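PDB 3RBY: protein HRI1 from Saccharomyces cerevisiae, which is of unknown function and non-essential, but interacts with the kinase HRR25 and may also interact with SEC72. Local coordinates for residues A[111-116]-A[121-126]; A[100-103]-A[107-110]; A[65-68]-A[72-75]. All blocks are in the same frame, centred on the assembly; numbering follows the deposited sequence.

Contact 1. Residues A[111-116]-A[121-126]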
loop_
_atom_site.group_PDB
_atom_site.type_symbol
_atom_site.label_atom_id
_atom_site.label_comp_id
_atom_site.label_asym_id
_atom_site.label_seq_id
_atom_site.Cartn_x
_atom_site.Cartn_y
_atom_site.Cartn_z
ATOM N N THR A 111 10.885 -11.804 4.131
ATOM C CA THR A 111 11.734 -12.604 3.253
ATOM C C THR A 111 11.937 -13.998 3.824
ATOM O O THR A 111 11.727 -14.227 5.024
ATOM C CB THR A 111 13.114 -11.962 3.054
ATOM O OG1 THR A 111 13.744 -11.777 4.331
ATOM C CG2 THR A 111 12.968 -10.629 2.353
ATOM N N GLY A 112 12.349 -14.921 2.959
ATOM C CA GLY A 112 12.666 -16.267 3.389
ATOM C C GLY A 112 12.980 -17.212 2.238
ATOM O O GLY A 112 12.926 -16.837 1.059
ATOM N N ALA A 113 13.305 -18.454 2.591
ATOM C CA ALA A 113 13.528 -19.511 1.612
ATOM C C ALA A 113 12.499 -20.620 1.814
ATOM O O ALA A 113 11.900 -20.745 2.885
ATOM C CB ALA A 113 14.945 -20.063 1.740
ATOM N N VAL A 114 12.295 -21.435 0.787
ATOM C CA VAL A 114 11.315 -22.510 0.863
ATOM C C VAL A 114 11.855 -23.714 0.066
ATOM O O VAL A 114 12.824 -23.568 -0.689
ATOM C CB VAL A 114 9.940 -21.991 0.375
ATOM C CG1 VAL A 114 9.654 -22.418 -1.049
ATOM C CG2 VAL A 114 8.842 -22.418 1.316
ATOM N N TYR A 115 11.293 -24.906 0.263
ATOM C CA TYR A 115 11.836 -26.098 -0.411
ATOM C C TYR A 115 10.748 -26.874 -1.146
ATOM O O TYR A 115 10.324 -27.951 -0.718
ATOM C CB TYR A 115 12.624 -26.992 0.559
ATOM C CG TYR A 115 13.850 -26.301 1.129
ATOM C CD1 TYR A 115 13.769 -25.571 2.311
ATOM C CD2 TYR A 115 15.081 -26.358 0.479
ATOM C CE1 TYR A 115 14.876 -24.917 2.835
ATOM C CE2 TYR A 115 16.203 -25.709 1.001
ATOM C CZ TYR A 115 16.090 -24.985 2.180
ATOM O OH TYR A 115 17.180 -24.328 2.716
ATOM N N PRO A 116 10.294 -26.313 -2.272
ATOM C CA PRO A 116 9.147 -26.851 -3.008
ATOM C C PRO A 116 9.361 -28.307 -3.418
ATOM O O PRO A 116 8.389 -29.058 -3.515
ATOM C CB PRO A 116 9.083 -25.963 -4.257
ATOM C CG PRO A 116 9.846 -24.707 -3.894
ATOM C CD PRO A 116 10.896 -25.133 -2.923
ATOM N N LYS A 121 16.718 -30.578 -1.599
ATOM C CA LYS A 121 16.829 -30.100 -2.969
ATOM C C LYS A 121 17.222 -28.632 -2.914
ATOM O O LYS A 121 17.692 -28.153 -1.881
ATOM C CB LYS A 121 15.501 -30.268 -3.708
ATOM C CG LYS A 121 15.064 -31.713 -3.878
ATOM C CD LYS A 121 15.346 -32.213 -5.285
ATOM C CE LYS A 121 14.212 -33.086 -5.799
ATOM N NZ LYS A 121 14.556 -34.533 -5.740
ATOM N N GLU A 122 17.031 -27.913 -4.013
ATOM C CA GLU A 122 17.359 -26.490 -4.020
ATOM C C GLU A 122 16.251 -25.662 -3.366
ATOM O O GLU A 122 15.067 -26.023 -3.428
ATOM C CB GLU A 122 17.614 -25.990 -5.441
ATOM C CG GLU A 122 16.352 -25.826 -6.267
ATOM C CD GLU A 122 16.208 -26.890 -7.340
ATOM O OE1 GLU A 122 16.024 -28.085 -6.996
ATOM O OE2 GLU A 122 16.272 -26.520 -8.533
ATOM N N SER A 123 16.646 -24.558 -2.737
ATOM C CA SER A 123 15.686 -23.650 -2.110
ATOM C C SER A 123 15.315 -22.462 -3.009
ATOM O O SER A 123 16.157 -21.917 -3.740
ATOM C CB SER A 123 16.198 -23.142 -0.751
ATOM O OG SER A 123 17.363 -22.350 -0.884
ATOM N N VAL A 124 14.040 -22.088 -2.942
ATOM C CA VAL A 124 13.528 -20.887 -3.585
ATOM C C VAL A 124 13.343 -19.779 -2.540
ATOM O O VAL A 124 12.550 -19.909 -1.603
ATOM C CB VAL A 124 12.176 -21.159 -4.276
ATOM C CG1 VAL A 124 11.713 -19.930 -5.069
ATOM C CG2 VAL A 124 12.276 -22.395 -5.179
ATOM N N SER A 125 14.086 -18.693 -2.707
ATOM C CA SER A 125 13.938 -17.532 -1.852
ATOM C C SER A 125 12.741 -16.703 -2.331
ATOM O O SER A 125 12.469 -16.606 -3.540
ATOM C CB SER A 125 15.210 -16.688 -1.887
ATOM O OG SER A 125 15.259 -15.903 -3.073
ATOM N N PHE A 126 12.012 -16.125 -1.383
ATOM C CA PHE A 126 10.850 -15.301 -1.709
ATOM C C PHE A 126 10.872 -13.983 -0.951
ATOM O O PHE A 126 11.589 -13.826 0.056
ATOM C CB PHE A 126 9.536 -16.038 -1.403
ATOM C CG PHE A 126 9.284 -16.253 0.069
ATOM C CD1 PHE A 126 9.729 -17.410 0.709
ATOM C CD2 PHE A 126 8.593 -15.303 0.813
ATOM C CE1 PHE A 126 9.496 -17.610 2.074
ATOM C CE2 PHE A 126 8.353 -15.495 2.173
ATOM C CZ PHE A 126 8.804 -16.648 2.804
#
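Gly112 pairs with Phe126, and Val114 with Val124, as antiparallel hydrogen-bonded pairs where strands 111-114 and 124-126 run at 157° to each other, towards the turn of the hairpin formed by strands 108-114 and 124-132. Phe126 N reaches Gly112 O at 2.7 Å in a nearly straight bond, and Gly112 N answers to Phe126 O at 3.2 Å. Nearer the turn, Val124 N binds Val114 O at 3.0 Å, while the return bond from Val114 N to Val124 O is bent and weak. The Phe126 ring folds back across the pairing strand: with chi1 at 68°, CG stands between its own backbone N and carbonyl carbon, and one ring face lies over Gly112, whose CA is 4.1 Å from the ring centroid in a CH-pi contact. Past the last pair, Pro116 CG rests on Val124 CG2 at 3.6 Å, and the same valine also touches Val13. Backbone bonds and apolar contact thus carry this end of the hairpin, with no charge pair across it, and a side chain at Gly112 would crowd the ring as it stands, consistent with glycine there.

Contact 2. Residues A[100-103]-A[107-110]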
loop_
_atom_site.group_PDB
_atom_site.type_symbol
_atom_site.label_atom_id
_atom_site.label_comp_id
_atom_site.label_asym_id
_atom_site.label_seq_id
_atom_site.Cartn_x
_atom_site.Cartn_y
_atom_site.Cartn_z
ATOM N N TRP A 100 11.408 -10.609 9.026
ATOM C CA TRP A 100 10.567 -9.441 8.811
ATOM C C TRP A 100 11.318 -8.156 9.148
ATOM O O TRP A 100 11.877 -8.016 10.227
ATOM C CB TRP A 100 9.320 -9.558 9.681
ATOM C CG TRP A 100 8.497 -10.754 9.317
ATOM C CD1 TRP A 100 8.821 -12.070 9.525
ATOM C CD2 TRP A 100 7.211 -10.752 8.671
ATOM N NE1 TRP A 100 7.812 -12.881 9.053
ATOM C CE2 TRP A 100 6.816 -12.101 8.520
ATOM C CE3 TRP A 100 6.355 -9.743 8.211
ATOM C CZ2 TRP A 100 5.599 -12.468 7.925
ATOM C CZ3 TRP A 100 5.145 -10.111 7.619
ATOM C CH2 TRP A 100 4.782 -11.462 7.485
ATOM N N LYS A 101 11.323 -7.215 8.218
ATOM C CA LYS A 101 12.083 -5.985 8.390
ATOM C C LYS A 101 11.189 -4.770 8.143
ATOM O O LYS A 101 10.700 -4.580 7.022
ATOM C CB LYS A 101 13.271 -5.954 7.414
ATOM C CG LYS A 101 14.371 -7.008 7.645
ATOM C CD LYS A 101 15.041 -7.413 6.308
ATOM C CE LYS A 101 16.565 -7.590 6.408
ATOM N NZ LYS A 101 17.315 -6.284 6.319
ATOM N N ASN A 102 10.967 -3.966 9.187
ATOM C CA ASN A 102 10.232 -2.707 9.067
ATOM C C ASN A 102 10.977 -1.693 8.199
ATOM O O ASN A 102 12.187 -1.500 8.370
ATOM C CB ASN A 102 9.981 -2.077 10.449
ATOM C CG ASN A 102 8.997 -2.872 11.297
ATOM O OD1 ASN A 102 8.069 -3.506 10.781
ATOM N ND2 ASN A 102 9.192 -2.837 12.611
ATOM N N TRP A 103 10.272 -1.047 7.266
ATOM C CA TRP A 103 10.877 0.061 6.516
ATOM C C TRP A 103 10.443 1.392 7.093
ATOM O O TRP A 103 9.441 1.462 7.810
ATOM C CB TRP A 103 10.484 0.010 5.046
ATOM C CG TRP A 103 11.090 -1.111 4.311
ATOM C CD1 TRP A 103 11.958 -2.033 4.804
ATOM C CD2 TRP A 103 10.868 -1.457 2.932
ATOM N NE1 TRP A 103 12.300 -2.933 3.817
ATOM C CE2 TRP A 103 11.645 -2.600 2.659
ATOM C CE3 TRP A 103 10.090 -0.909 1.905
ATOM C CZ2 TRP A 103 11.665 -3.210 1.398
ATOM C CZ3 TRP A 103 10.115 -1.511 0.652
ATOM C CH2 TRP A 103 10.897 -2.650 0.410
ATOM N N CYS A 107 5.729 0.181 5.948
ATOM C CA CYS A 107 5.508 -1.164 5.408
ATOM C C CYS A 107 6.546 -2.126 5.964
ATOM O O CYS A 107 7.503 -1.702 6.632
ATOM C CB CYS A 107 5.610 -1.169 3.878
ATOM S SG CYS A 107 4.163 -0.475 3.085
ATOM N N VAL A 108 6.372 -3.412 5.657
ATOM C CA VAL A 108 7.185 -4.462 6.257
ATOM C C VAL A 108 7.591 -5.488 5.212
ATOM O O VAL A 108 6.730 -6.132 4.582
ATOM C CB VAL A 108 6.428 -5.205 7.379
ATOM C CG1 VAL A 108 7.356 -6.213 8.085
ATOM C CG2 VAL A 108 5.830 -4.223 8.384
ATOM N N GLU A 109 8.897 -5.653 5.031
ATOM C CA GLU A 109 9.395 -6.644 4.076
ATOM C C GLU A 109 9.530 -8.018 4.745
ATOM O O GLU A 109 10.301 -8.175 5.711
ATOM C CB GLU A 109 10.757 -6.215 3.505
ATOM C CG GLU A 109 11.412 -7.285 2.612
ATOM C CD GLU A 109 12.868 -6.979 2.289
ATOM O OE1 GLU A 109 13.155 -6.638 1.122
ATOM O OE2 GLU A 109 13.724 -7.092 3.198
ATOM N N GLU A 110 8.794 -9.006 4.234
ATOM C CA GLU A 110 8.974 -10.390 4.674
ATOM C C GLU A 110 9.832 -11.142 3.657
ATOM O O GLU A 110 9.539 -11.126 2.460
ATOM C CB GLU A 110 7.628 -11.112 4.832
ATOM C CG GLU A 110 7.767 -12.609 5.092
ATOM C CD GLU A 110 6.479 -13.385 4.835
ATOM O OE1 GLU A 110 5.465 -12.772 4.409
ATOM O OE2 GLU A 110 6.480 -14.620 5.051
HETATM O O HOH W 1 14.546 -4.850 3.712
#
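Trp100 lies against Glu110 at the non-hydrogen-bonded pair that begins this part of an antiparallel beta hairpin, strands 96-102 and 108-114. Backbone bonds set the ladder: Lys101 N to Glu109 O and Glu109 N to Lys101 O, both 2.9 Å, followed by an almost straight bond from Trp103 N to Cys107 O where the strands leave for the turn.

On the face shared by Trp100, Glu110 and Val108, packing centres on the indole. Glu110 CB sits squarely over the six-membered ring, 3.6 Å from its centroid, in a CH-pi contact. Because Glu110 CG is anti to the backbone N (chi1 172°) and the chain is extended, the carboxylate continues over the same face, its plane 12° from that of the ring and OE1 3.4 Å from Trp100 CH2. Val108 CG1 meets the indole at its edge, 3.7 Å from CE3. Without the indole, as with an alanine here, the Glu110 chain is likely to lose the surface it lies on, and a gap would probably open beside Val108 CG1.

The polar ends find partners in neighbouring parts of the chain. Trp100 NE1 bonds Thr98 OG1, Glu110 OE1 bonds Trp130 NE1, and Glu109 OE1 makes a salt bridge to Arg127, which is likely to favour the charged form of Glu109. On that glutamate's face, Glu109 CB packs 3.6 Å from Trp103 NE1, and Pro17 and Asn18 of the second subunit pack on the Glu109 and Trp103 side chains. Trp103 NE1 gives its proton to a water 3.0 Å away, lying in the indole plane.

Contact 3. Residues A[65-68]-A[72-75]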
loop_
_atom_site.group_PDB
_atom_site.type_symbol
_atom_site.label_atom_id
_atom_site.label_comp_id
_atom_site.label_asym_id
_atom_site.label_seq_id
_atom_site.Cartn_x
_atom_site.Cartn_y
_atom_site.Cartn_z
ATOM N N ASN A 65 10.525 -13.749 17.188
ATOM C CA ASN A 65 11.622 -13.228 17.960
ATOM C C ASN A 65 12.165 -11.923 17.411
ATOM O O ASN A 65 12.513 -11.824 16.238
ATOM C CB ASN A 65 12.719 -14.279 18.098
ATOM C CG ASN A 65 13.396 -14.210 19.433
ATOM O OD1 ASN A 65 14.483 -13.643 19.555
ATOM N ND2 ASN A 65 12.740 -14.752 20.466
ATOM N N ASP A 66 12.230 -10.925 18.288
ATOM C CA ASP A 66 12.653 -9.581 17.927
ATOM C C ASP A 66 14.124 -9.349 18.250
ATOM O O ASP A 66 14.606 -9.667 19.332
ATOM C CB ASP A 66 11.782 -8.542 18.647
ATOM C CG ASP A 66 12.064 -7.110 18.196
ATOM O OD1 ASP A 66 12.650 -6.912 17.108
ATOM O OD2 ASP A 66 11.686 -6.175 18.933
ATOM N N GLN A 67 14.832 -8.776 17.292
ATOM C CA GLN A 67 16.236 -8.455 17.456
ATOM C C GLN A 67 16.378 -6.946 17.664
ATOM O O GLN A 67 17.478 -6.435 17.872
ATOM C CB GLN A 67 16.984 -8.958 16.231
ATOM C CG GLN A 67 16.386 -10.293 15.743
ATOM C CD GLN A 67 17.223 -11.005 14.701
ATOM O OE1 GLN A 67 17.839 -10.378 13.836
ATOM N NE2 GLN A 67 17.237 -12.334 14.773
ATOM N N GLY A 68 15.244 -6.246 17.598
ATOM C CA GLY A 68 15.158 -4.859 18.032
ATOM C C GLY A 68 15.237 -3.755 16.986
ATOM O O GLY A 68 14.676 -2.669 17.182
ATOM N N VAL A 72 12.602 -8.890 12.894
ATOM C CA VAL A 72 12.072 -9.962 13.716
ATOM C C VAL A 72 11.956 -11.239 12.890
ATOM O O VAL A 72 11.779 -11.200 11.675
ATOM C CB VAL A 72 10.735 -9.577 14.417
ATOM C CG1 VAL A 72 10.436 -8.101 14.234
ATOM C CG2 VAL A 72 9.578 -10.447 13.948
ATOM N N THR A 73 12.096 -12.376 13.559
ATOM C CA THR A 73 12.081 -13.660 12.880
ATOM C C THR A 73 10.807 -14.379 13.235
ATOM O O THR A 73 10.319 -14.298 14.363
ATOM C CB THR A 73 13.273 -14.546 13.294
ATOM O OG1 THR A 73 13.295 -14.691 14.727
ATOM C CG2 THR A 73 14.583 -13.925 12.810
ATOM N N GLN A 74 10.263 -15.096 12.274
ATOM C CA GLN A 74 9.068 -15.846 12.556
ATOM C C GLN A 74 9.221 -17.211 11.929
ATOM O O GLN A 74 9.431 -17.344 10.713
ATOM C CB GLN A 74 7.832 -15.106 12.030
ATOM C CG GLN A 74 7.645 -13.729 12.655
ATOM C CD GLN A 74 6.230 -13.195 12.459
ATOM O OE1 GLN A 74 5.257 -13.859 12.812
ATOM N NE2 GLN A 74 6.111 -12.006 11.865
ATOM N N ASP A 75 9.123 -18.228 12.773
ATOM C CA ASP A 75 9.326 -19.593 12.341
ATOM C C ASP A 75 8.002 -20.307 12.401
ATOM O O ASP A 75 7.427 -20.506 13.477
ATOM C CB ASP A 75 10.406 -20.216 13.208
ATOM C CG ASP A 75 11.686 -19.414 13.150
ATOM O OD1 ASP A 75 12.246 -19.074 14.213
ATOM O OD2 ASP A 75 12.116 -19.082 12.018
#
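The beta hairpin of strands 62-66 and 71-76 closes here, with Asn65 and Thr73 as its last hydrogen-bonded pair before the turn. Asn65 N donates to Thr73 O at 2.9 Å, in the carbonyl plane, and Thr73 N donates back to Asn65 O at 2.8 Å. The Asn65 carbonyl gathers further contacts: Val72 CA points a C-H at this same Asn65 O from 3.2 Å, and the Thr73 hydroxyl, OG1, lies 3.3 Å from it as a weak bond whose proton may go to another acceptor.

The side chains of Asn65 and Thr73 share one face of the sheet. With OG1 set between the backbone N and the carbonyl carbon of Thr73 (chi1 55°), the hydroxyl comes within 3.4 Å of Asn65 CB, while the methyl CG2 is turned to the Gln67 amide, 3.7 Å from its NE2. Those two side chains cross at about a right angle.

Asp66 and Val72, the adjoining non-hydrogen-bonded pair, occupy the other face, where Asp66 OD1 approaches Val72 CG1 to 3.8 Å. The same oxygen shapes the turn: Gly68 N donates to Asp66 OD1 at 2.7 Å, making an Asx turn, and meets the oxygen from above the carboxylate plane. Gly68 itself takes a positive phi of 99°, at which a side chain would jam against the preceding carbonyl, hence glycine.

Within the chain, strand 62-66 is an outermost strand of its sheet, so the hairpin forms a border of it. The inner strand, 71-76, is bonded on its far side to strand 96-102, with Gln74 pairing with Thr98, and the Thr98 hydroxyl adds a bond to Gln74 O.

Overall arrangement
From the N terminus, contact 3 (65-68 with 72-75) comes first, then contact 2 (100-103 with 107-110) and contact 1 (111-116 with 121-126). Each closes a short hairpin loop before the next opens, so the three are in series and none nests or crosses. Together they tie five strands that are neighbours in the large antiparallel sheet, from 62-66 through 71-76, 96-102 and 108-114 to 124-132. Contacts 3 and 2, with centres about 11 Å apart, join at a probable hydrogen bond from Trp100 N to Val72 O (2.7 Å). Contacts 2 and 1 share strand 108-114 and touch where Phe126 CE2 lies 3.5 Å from Glu110 OE2.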